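Local coordinates for protein putative alpha-L-fucosidase (Bacteroides thetaiotaomicron, PDB 4H41) that is a putative alpha-L-fucosidase, a predicted hydrolase that probably takes part in breaking down host glycans, at residues V99-R107 and Y150-G158; N273-M281 and I288-L297. All coordinates share one frame; numbering follows the deposited sequence.

Interaction 1: V99-R107 and Y150-G158; sequences VDLVDMYLR and YGEKYKSFG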
loop_
_atom_site.group_PDB
_atom_site.type_symbol
_atom_site.label_atom_id
_atom_site.label_comp_id
_atom_site.label_asym_id
_atom_site.label_seq_id
_atom_site.Cartn_x
_atom_site.Cartn_y
_atom_site.Cartn_z
ATOM N N VAL B 99 -1.903 26.350 -4.440
ATOM C CA VAL B 99 -1.946 26.961 -3.106
ATOM C C VAL B 99 -0.547 27.387 -2.707
ATOM O O VAL B 99 0.407 26.629 -2.888
ATOM C CB VAL B 99 -2.527 25.955 -2.064
ATOM C CG1 VAL B 99 -2.487 26.529 -0.644
ATOM C CG2 VAL B 99 -3.952 25.523 -2.424
ATOM N N ASP B 100 -0.437 28.558 -2.056
ATOM C CA ASP B 100 0.822 28.996 -1.467
ATOM C C ASP B 100 0.949 28.290 -0.099
ATOM O O ASP B 100 0.392 28.746 0.898
ATOM C CB ASP B 100 0.897 30.531 -1.329
ATOM C CG ASP B 100 2.214 31.030 -0.763
ATOM O OD1 ASP B 100 3.002 30.195 -0.236
ATOM O OD2 ASP B 100 2.456 32.264 -0.802
ATOM N N LEU B 101 1.626 27.142 -0.078
ATOM C CA LEU B 101 1.794 26.354 1.151
ATOM C C LEU B 101 2.683 27.034 2.156
ATOM O O LEU B 101 2.501 26.843 3.362
ATOM C CB LEU B 101 2.365 24.962 0.842
ATOM C CG LEU B 101 1.505 24.093 -0.064
ATOM C CD1 LEU B 101 2.225 22.778 -0.413
ATOM C CD2 LEU B 101 0.161 23.776 0.592
ATOM N N VAL B 102 3.672 27.806 1.702
ATOM C CA VAL B 102 4.578 28.511 2.625
ATOM C C VAL B 102 3.753 29.505 3.465
ATOM O O VAL B 102 3.843 29.498 4.696
ATOM C CB VAL B 102 5.751 29.176 1.886
ATOM C CG1 VAL B 102 6.594 29.982 2.843
ATOM C CG2 VAL B 102 6.626 28.113 1.223
ATOM N N ASP B 103 2.908 30.299 2.801
ATOM C CA ASP B 103 2.001 31.237 3.464
ATOM C C ASP B 103 1.101 30.482 4.441
ATOM O O ASP B 103 0.956 30.887 5.591
ATOM C CB ASP B 103 1.134 31.968 2.429
ATOM C CG ASP B 103 -0.058 32.687 3.047
ATOM O OD1 ASP B 103 0.153 33.721 3.705
ATOM O OD2 ASP B 103 -1.196 32.167 2.935
HETATM N N MSE B 104 0.522 29.368 3.994
HETATM C CA MSE B 104 -0.403 28.606 4.826
HETATM C C MSE B 104 0.278 28.078 6.058
HETATM O O MSE B 104 -0.248 28.259 7.159
HETATM C CB MSE B 104 -1.016 27.428 4.047
HETATM C CG MSE B 104 -2.120 26.738 4.807
HETATM SE SE MSE B 104 -2.567 25.074 3.967
HETATM C CE MSE B 104 -0.920 24.097 4.419
ATOM N N TYR B 105 1.414 27.405 5.892
ATOM C CA TYR B 105 2.130 26.849 7.046
ATOM C C TYR B 105 2.614 27.919 7.995
ATOM O O TYR B 105 2.565 27.715 9.197
ATOM C CB TYR B 105 3.315 25.981 6.616
ATOM C CG TYR B 105 2.916 24.710 5.922
ATOM C CD1 TYR B 105 1.934 23.872 6.459
ATOM C CD2 TYR B 105 3.581 24.277 4.781
ATOM C CE1 TYR B 105 1.618 22.660 5.861
ATOM C CE2 TYR B 105 3.264 23.064 4.175
ATOM C CZ TYR B 105 2.285 22.261 4.720
ATOM O OH TYR B 105 2.001 21.053 4.141
ATOM N N LEU B 106 3.110 29.038 7.487
ATOM C CA LEU B 106 3.545 30.140 8.361
ATOM C C LEU B 106 2.373 30.674 9.192
ATOM O O LEU B 106 2.554 30.926 10.386
ATOM C CB LEU B 106 4.189 31.233 7.554
ATOM C CG LEU B 106 5.611 30.917 7.096
ATOM C CD1 LEU B 106 6.059 31.873 6.015
ATOM C CD2 LEU B 106 6.596 31.005 8.241
ATOM N N ARG B 107 1.179 30.805 8.598
ATOM C CA ARG B 107 -0.008 31.281 9.325
ATOM C C ARG B 107 -0.445 30.255 10.364
ATOM O O ARG B 107 -0.801 30.617 11.480
ATOM C CB ARG B 107 -1.160 31.606 8.365
ATOM C CG ARG B 107 -0.937 32.919 7.624
ATOM C CD ARG B 107 -2.150 33.354 6.819
ATOM N NE ARG B 107 -2.398 32.475 5.679
ATOM C CZ ARG B 107 -3.283 31.491 5.615
ATOM N NH1 ARG B 107 -4.065 31.217 6.658
ATOM N NH2 ARG B 107 -3.392 30.760 4.508
ATOM N N TYR B 150 8.672 36.172 2.729
ATOM C CA TYR B 150 8.142 35.528 3.935
ATOM C C TYR B 150 8.924 35.817 5.226
ATOM O O TYR B 150 8.304 36.114 6.236
ATOM C CB TYR B 150 8.110 33.994 3.711
ATOM C CG TYR B 150 7.283 33.600 2.511
ATOM C CD1 TYR B 150 5.892 33.589 2.571
ATOM C CD2 TYR B 150 7.885 33.187 1.327
ATOM C CE1 TYR B 150 5.122 33.326 1.441
ATOM C CE2 TYR B 150 7.125 32.918 0.189
ATOM C CZ TYR B 150 5.742 32.941 0.267
ATOM O OH TYR B 150 5.004 32.687 -0.836
ATOM N N GLY B 151 10.235 35.624 5.221
ATOM C CA GLY B 151 11.061 35.755 6.425
ATOM C C GLY B 151 10.936 37.069 7.161
ATOM O O GLY B 151 10.868 37.073 8.394
ATOM N N GLU B 152 10.819 38.176 6.399
ATOM C CA GLU B 152 10.663 39.527 6.959
ATOM C C GLU B 152 9.231 39.854 7.348
ATOM O O GLU B 152 9.013 40.881 7.975
ATOM C CB GLU B 152 11.122 40.575 5.923
ATOM C CG GLU B 152 12.613 40.557 5.691
ATOM C CD GLU B 152 13.124 41.697 4.834
ATOM O OE1 GLU B 152 12.375 42.169 3.950
ATOM O OE2 GLU B 152 14.305 42.072 5.007
ATOM N N LYS B 153 8.244 39.058 6.914
ATOM C CA LYS B 153 6.829 39.380 7.133
ATOM C C LYS B 153 6.089 38.485 8.104
ATOM O O LYS B 153 5.056 38.912 8.606
ATOM C CB LYS B 153 6.093 39.324 5.781
ATOM C CG LYS B 153 6.672 40.322 4.777
ATOM C CD LYS B 153 5.819 40.433 3.535
ATOM C CE LYS B 153 6.471 41.313 2.504
ATOM N NZ LYS B 153 5.711 41.302 1.229
ATOM N N TYR B 154 6.551 37.254 8.346
ATOM C CA TYR B 154 5.836 36.311 9.193
ATOM C C TYR B 154 6.656 35.979 10.434
ATOM O O TYR B 154 7.789 35.484 10.338
ATOM C CB TYR B 154 5.542 35.014 8.416
ATOM C CG TYR B 154 4.625 35.150 7.216
ATOM C CD1 TYR B 154 5.087 35.686 6.019
ATOM C CD2 TYR B 154 3.320 34.670 7.250
ATOM C CE1 TYR B 154 4.262 35.784 4.897
ATOM C CE2 TYR B 154 2.494 34.735 6.129
ATOM C CZ TYR B 154 2.978 35.272 4.942
ATOM O OH TYR B 154 2.216 35.266 3.790
ATOM N N LYS B 155 6.028 36.187 11.597
ATOM C CA LYS B 155 6.592 35.968 12.923
ATOM C C LYS B 155 7.092 34.551 13.120
ATOM O O LYS B 155 8.102 34.349 13.776
ATOM C CB LYS B 155 5.474 36.263 13.944
ATOM C CG LYS B 155 5.773 36.067 15.420
ATOM C CD LYS B 155 4.504 36.384 16.181
ATOM C CE LYS B 155 4.550 36.151 17.667
ATOM N NZ LYS B 155 3.209 36.387 18.276
ATOM N N SER B 156 6.393 33.566 12.560
ATOM C CA SER B 156 6.721 32.165 12.801
ATOM C C SER B 156 7.903 31.632 11.963
ATOM O O SER B 156 8.310 30.505 12.177
ATOM C CB SER B 156 5.481 31.328 12.580
ATOM O OG SER B 156 5.074 31.444 11.228
ATOM N N PHE B 157 8.458 32.416 11.028
ATOM C CA PHE B 157 9.624 31.964 10.251
ATOM C C PHE B 157 10.825 31.901 11.193
ATOM O O PHE B 157 11.401 32.935 11.532
ATOM C CB PHE B 157 9.872 32.912 9.065
ATOM C CG PHE B 157 10.780 32.330 8.000
ATOM C CD1 PHE B 157 12.131 32.125 8.247
ATOM C CD2 PHE B 157 10.303 32.075 6.723
ATOM C CE1 PHE B 157 12.970 31.601 7.261
ATOM C CE2 PHE B 157 11.156 31.589 5.725
ATOM C CZ PHE B 157 12.482 31.358 5.999
ATOM N N GLY B 158 11.193 30.699 11.623
ATOM C CA GLY B 158 12.198 30.527 12.654
ATOM C C GLY B 158 13.454 29.767 12.365
ATOM O O GLY B 158 14.260 29.585 13.274
HETATM O O HOH W 1 3.624 33.737 10.954
#
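Leu-106 reaches from helix 101-111 in between Tyr-150, Tyr-154 and the turn that leads into strand 157-162. CG anti to the carbonyl carbon (chi1 -76°) aims the branch at the other segment, where CD1 lies over one face of the Tyr-154 ring, 4.0 Å from the centroid, and also touches Tyr-150 CB, while CD2 packs on Phe-157 CB at 3.9 Å. Beside CD2, in the same buried part, Ser-156 OG donates to Leu-106 O at 2.7 Å, and water 1 spans that carbonyl and Ser-156 N. One turn back, Val-102 CG1 sits almost exactly above the centre of the Tyr-150 ring, 3.6 Å from its centroid, a clear CH-pi contact. At its edge Tyr-150 OH donates to Asp-100 OD2 at 2.6 Å; Asp-100 OD1 takes the N-H of Asp-103, so this N-cap residue both caps the helix and receives the tyrosine.

The more open side belongs to Asp-103, Tyr-154 and Arg-107. Tyr-154 OH donates to the anti lone pair of Asp-103 OD1, again at 2.6 Å. The other oxygen, OD2, takes NE and NH2 of Arg-107 side-on from one face of the carboxylate, and Arg-107 NH1 goes on to a salt bridge with Glu-53.

Lys-155, Phe-157 and Gly-158 line a pocket holding a bound polyether, probably from the crystallisation liquor. In this TIM-barrel-like fold, the first turns of helix 101-111 pack against the turn between helix 136-151 and strand 157-162, with Phe-116 and Phe-118 of strand 115-119 beneath Leu-106 and Val-102.

Interaction 2: N273-M281 and I288-L297; sequences NAESFDRDM and IKFDKLRMKL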
loop_
_atom_site.group_PDB
_atom_site.type_symbol
_atom_site.label_atom_id
_atom_site.label_comp_id
_atom_site.label_asym_id
_atom_site.label_seq_id
_atom_site.Cartn_x
_atom_site.Cartn_y
_atom_site.Cartn_z
ATOM N N ASN B 273 16.022 12.202 14.016
ATOM C CA ASN B 273 14.873 12.208 13.116
ATOM C C ASN B 273 14.317 10.806 13.269
ATOM O O ASN B 273 14.820 9.845 12.660
ATOM C CB ASN B 273 15.235 12.580 11.690
ATOM C CG ASN B 273 14.069 12.432 10.747
ATOM O OD1 ASN B 273 12.988 12.001 11.130
ATOM N ND2 ASN B 273 14.271 12.770 9.493
ATOM N N ALA B 274 13.371 10.680 14.193
ATOM C CA ALA B 274 12.752 9.414 14.548
ATOM C C ALA B 274 11.676 9.078 13.547
ATOM O O ALA B 274 10.584 9.623 13.612
ATOM C CB ALA B 274 12.180 9.471 15.954
ATOM N N GLU B 275 12.006 8.228 12.588
ATOM C CA GLU B 275 11.073 7.839 11.530
ATOM C C GLU B 275 9.861 7.128 12.117
ATOM O O GLU B 275 10.013 6.156 12.863
ATOM C CB GLU B 275 11.774 6.961 10.524
ATOM C CG GLU B 275 12.867 7.722 9.790
ATOM C CD GLU B 275 13.643 6.918 8.765
ATOM O OE1 GLU B 275 13.586 5.667 8.832
ATOM O OE2 GLU B 275 14.161 7.538 7.805
ATOM N N SER B 276 8.654 7.589 11.750
ATOM C CA SER B 276 7.410 7.017 12.261
ATOM C C SER B 276 6.720 6.136 11.232
ATOM O O SER B 276 5.572 5.690 11.441
ATOM C CB SER B 276 6.521 8.137 12.797
ATOM O OG SER B 276 6.399 9.203 11.891
ATOM N N PHE B 277 7.467 5.751 10.169
ATOM C CA PHE B 277 7.036 4.796 9.156
ATOM C C PHE B 277 7.917 3.556 9.278
ATOM O O PHE B 277 9.034 3.649 9.809
ATOM C CB PHE B 277 7.078 5.383 7.754
ATOM C CG PHE B 277 8.448 5.820 7.313
ATOM C CD1 PHE B 277 8.930 7.076 7.640
ATOM C CD2 PHE B 277 9.300 4.939 6.655
ATOM C CE1 PHE B 277 10.209 7.469 7.259
ATOM C CE2 PHE B 277 10.570 5.345 6.261
ATOM C CZ PHE B 277 10.995 6.628 6.529
ATOM N N ASP B 278 7.430 2.404 8.807
ATOM C CA ASP B 278 8.131 1.156 8.947
ATOM C C ASP B 278 8.988 0.833 7.712
ATOM O O ASP B 278 8.472 0.660 6.640
ATOM C CB ASP B 278 7.100 0.020 9.209
ATOM C CG ASP B 278 7.684 -1.105 10.029
ATOM O OD1 ASP B 278 8.733 -1.643 9.614
ATOM O OD2 ASP B 278 7.098 -1.436 11.136
ATOM N N ARG B 279 10.288 0.670 7.900
ATOM C CA ARG B 279 11.204 0.282 6.824
ATOM C C ARG B 279 11.342 -1.247 6.703
ATOM O O ARG B 279 12.055 -1.707 5.832
ATOM C CB ARG B 279 12.612 0.875 7.089
ATOM C CG ARG B 279 12.720 2.289 6.675
ATOM C CD ARG B 279 14.175 2.732 6.753
ATOM N NE ARG B 279 14.224 4.147 6.537
ATOM C CZ ARG B 279 14.122 4.748 5.368
ATOM N NH1 ARG B 279 14.154 4.045 4.246
ATOM N NH2 ARG B 279 14.111 6.062 5.302
ATOM N N ASP B 280 10.720 -2.031 7.572
ATOM C CA ASP B 280 10.902 -3.495 7.560
ATOM C C ASP B 280 9.835 -4.229 6.789
ATOM O O ASP B 280 9.828 -5.458 6.789
ATOM C CB ASP B 280 10.892 -4.007 9.012
ATOM C CG ASP B 280 11.952 -3.372 9.888
ATOM O OD1 ASP B 280 13.044 -3.101 9.378
ATOM O OD2 ASP B 280 11.673 -3.135 11.092
HETATM N N MSE B 281 8.949 -3.516 6.118
HETATM C CA MSE B 281 7.759 -4.083 5.495
HETATM C C MSE B 281 7.797 -4.017 3.980
HETATM O O MSE B 281 8.426 -3.130 3.410
HETATM C CB MSE B 281 6.528 -3.325 5.996
HETATM C CG MSE B 281 6.344 -3.384 7.503
HETATM SE SE MSE B 281 5.745 -5.136 8.060
HETATM C CE MSE B 281 7.205 -5.741 9.119
ATOM N N ILE B 288 4.837 2.920 11.463
ATOM C CA ILE B 288 5.689 2.007 12.215
ATOM C C ILE B 288 4.945 1.354 13.371
ATOM O O ILE B 288 4.011 1.908 13.947
ATOM C CB ILE B 288 6.956 2.776 12.719
ATOM C CG1 ILE B 288 8.115 1.824 13.016
ATOM C CG2 ILE B 288 6.649 3.654 13.917
ATOM C CD1 ILE B 288 9.445 2.553 13.255
ATOM N N LYS B 289 5.418 0.167 13.750
ATOM C CA LYS B 289 5.026 -0.483 14.984
ATOM C C LYS B 289 5.495 0.399 16.178
ATOM O O LYS B 289 6.673 0.757 16.271
ATOM C CB LYS B 289 5.659 -1.893 15.074
ATOM C CG LYS B 289 5.435 -2.566 16.414
ATOM C CD LYS B 289 6.045 -3.972 16.479
ATOM C CE LYS B 289 5.351 -4.987 15.648
ATOM N NZ LYS B 289 5.872 -6.355 15.974
ATOM N N PHE B 290 4.564 0.769 17.054
ATOM C CA PHE B 290 4.869 1.617 18.198
ATOM C C PHE B 290 6.135 1.173 18.957
ATOM O O PHE B 290 6.997 2.003 19.253
ATOM C CB PHE B 290 3.698 1.657 19.183
ATOM C CG PHE B 290 4.095 2.389 20.447
ATOM C CD1 PHE B 290 4.493 3.719 20.403
ATOM C CD2 PHE B 290 4.231 1.707 21.640
ATOM C CE1 PHE B 290 4.934 4.369 21.563
ATOM C CE2 PHE B 290 4.721 2.345 22.780
ATOM C CZ PHE B 290 5.028 3.678 22.737
ATOM N N ASP B 291 6.259 -0.114 19.261
ATOM C CA ASP B 291 7.440 -0.573 20.042
ATOM C C ASP B 291 8.741 -0.289 19.344
ATOM O O ASP B 291 9.721 0.007 20.007
ATOM C CB ASP B 291 7.373 -2.059 20.423
ATOM C CG ASP B 291 6.650 -2.325 21.737
ATOM O OD1 ASP B 291 6.391 -1.349 22.489
ATOM O OD2 ASP B 291 6.458 -3.518 22.076
ATOM N N LYS B 292 8.751 -0.251 18.001
ATOM C CA LYS B 292 9.986 0.116 17.297
ATOM C C LYS B 292 10.285 1.591 17.488
ATOM O O LYS B 292 11.447 1.960 17.745
ATOM C CB LYS B 292 9.893 -0.214 15.812
ATOM C CG LYS B 292 9.873 -1.716 15.537
ATOM C CD LYS B 292 9.591 -2.006 14.067
ATOM C CE LYS B 292 9.491 -3.505 13.810
ATOM N NZ LYS B 292 9.313 -3.760 12.352
ATOM N N LEU B 293 9.260 2.449 17.368
ATOM C CA LEU B 293 9.430 3.889 17.574
ATOM C C LEU B 293 9.899 4.123 19.029
ATOM O O LEU B 293 10.809 4.921 19.290
ATOM C CB LEU B 293 8.133 4.643 17.318
ATOM C CG LEU B 293 8.225 6.165 17.493
ATOM C CD1 LEU B 293 9.265 6.789 16.610
ATOM C CD2 LEU B 293 6.895 6.838 17.183
ATOM N N ARG B 294 9.260 3.424 19.964
ATOM C CA ARG B 294 9.563 3.553 21.408
ATOM C C ARG B 294 11.041 3.231 21.626
ATOM O O ARG B 294 11.714 3.924 22.339
ATOM C CB ARG B 294 8.666 2.614 22.249
ATOM C CG ARG B 294 8.960 2.723 23.679
ATOM C CD ARG B 294 8.208 1.771 24.556
ATOM N NE ARG B 294 8.227 0.398 24.101
ATOM C CZ ARG B 294 9.196 -0.492 24.289
ATOM N NH1 ARG B 294 10.286 -0.169 24.971
ATOM N NH2 ARG B 294 9.058 -1.726 23.846
HETATM N N MSE B 295 11.513 2.132 21.070
HETATM C CA MSE B 295 12.924 1.745 21.269
HETATM C C MSE B 295 13.889 2.811 20.714
HETATM O O MSE B 295 14.923 3.070 21.328
HETATM C CB MSE B 295 13.181 0.391 20.627
HETATM C CG MSE B 295 12.577 -0.739 21.400
HETATM SE SE MSE B 295 13.099 -2.433 20.478
HETATM C CE MSE B 295 12.817 -2.146 18.625
ATOM N N LYS B 296 13.545 3.466 19.603
ATOM C CA LYS B 296 14.391 4.499 19.007
ATOM C C LYS B 296 14.399 5.736 19.862
ATOM O O LYS B 296 15.473 6.317 20.049
ATOM C CB LYS B 296 13.937 4.806 17.565
ATOM C CG LYS B 296 14.155 3.606 16.665
ATOM C CD LYS B 296 13.877 3.834 15.189
ATOM C CE LYS B 296 12.540 4.433 14.876
ATOM N NZ LYS B 296 12.392 4.698 13.419
ATOM N N LEU B 297 13.258 6.119 20.446
ATOM C CA LEU B 297 13.198 7.294 21.314
ATOM C C LEU B 297 13.893 7.011 22.653
ATOM O O LEU B 297 14.489 7.913 23.250
ATOM C CB LEU B 297 11.741 7.740 21.529
ATOM C CG LEU B 297 11.000 8.212 20.244
ATOM C CD1 LEU B 297 9.562 8.575 20.594
ATOM C CD2 LEU B 297 11.674 9.407 19.596
HETATM O O HOH W 2 6.421 -3.825 12.334
#
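Lys-292 leaves its helix with CG anti to the carbonyl carbon (chi1 -69°) and runs out extended, while Asp-278 turns CG anti to its backbone N (chi1 -151°), and the two side chains cross at about a right angle. This is the beta-alpha connection of a TIM barrel: the loop after strand 269-273 folds against the first turns of helix 290-302. Asp-280 meets the lysine from the opposite direction, its OD2 taking NZ on the anti lone pair at 2.7 Å; Asp-278 OD2 is a weaker partner at 3.4 Å, helped by water 2, which links it to the same NZ. Asp-278 OD1 receives Asp-280 N, an Asx turn that holds the two acids together. A methionine in place of Lys-292 would probably leave both carboxylates without their shared cation, though Asp-280 also pairs with Lys-203. Just before the helix, Ile-288 N donates to Ser-276 O at 2.9 Å; further along it, Ala-274 CB fits against Leu-293 CD1 and Leu-297 CD2. Lys-296, bent at chi3 and also salt-bridged to Asp-244, places NZ in the carbonyl plane of Glu-275, 2.8 Å from its O.

How the interactions relate
Following the chain from the N terminus, interaction 1 comes first: 42 residues separate 99-107 from 150-158, and the chain passes through strand 115-119 and most of helix 136-151 on the way back. Interaction 2 opens only after that contact has closed, and its loop is short, just six residues between 273-281 and 288-297. The two are therefore in series, neither nested nor crossed. They lie on opposite sides of the chain's centre, with contact centres about 30 Å apart and nearest atoms about 15 Å apart. Interaction 1 joins helix 101-111 to the end of helix 136-151 and the entry of the fourth barrel strand; interaction 2 ties the exit of the seventh to the helix that follows.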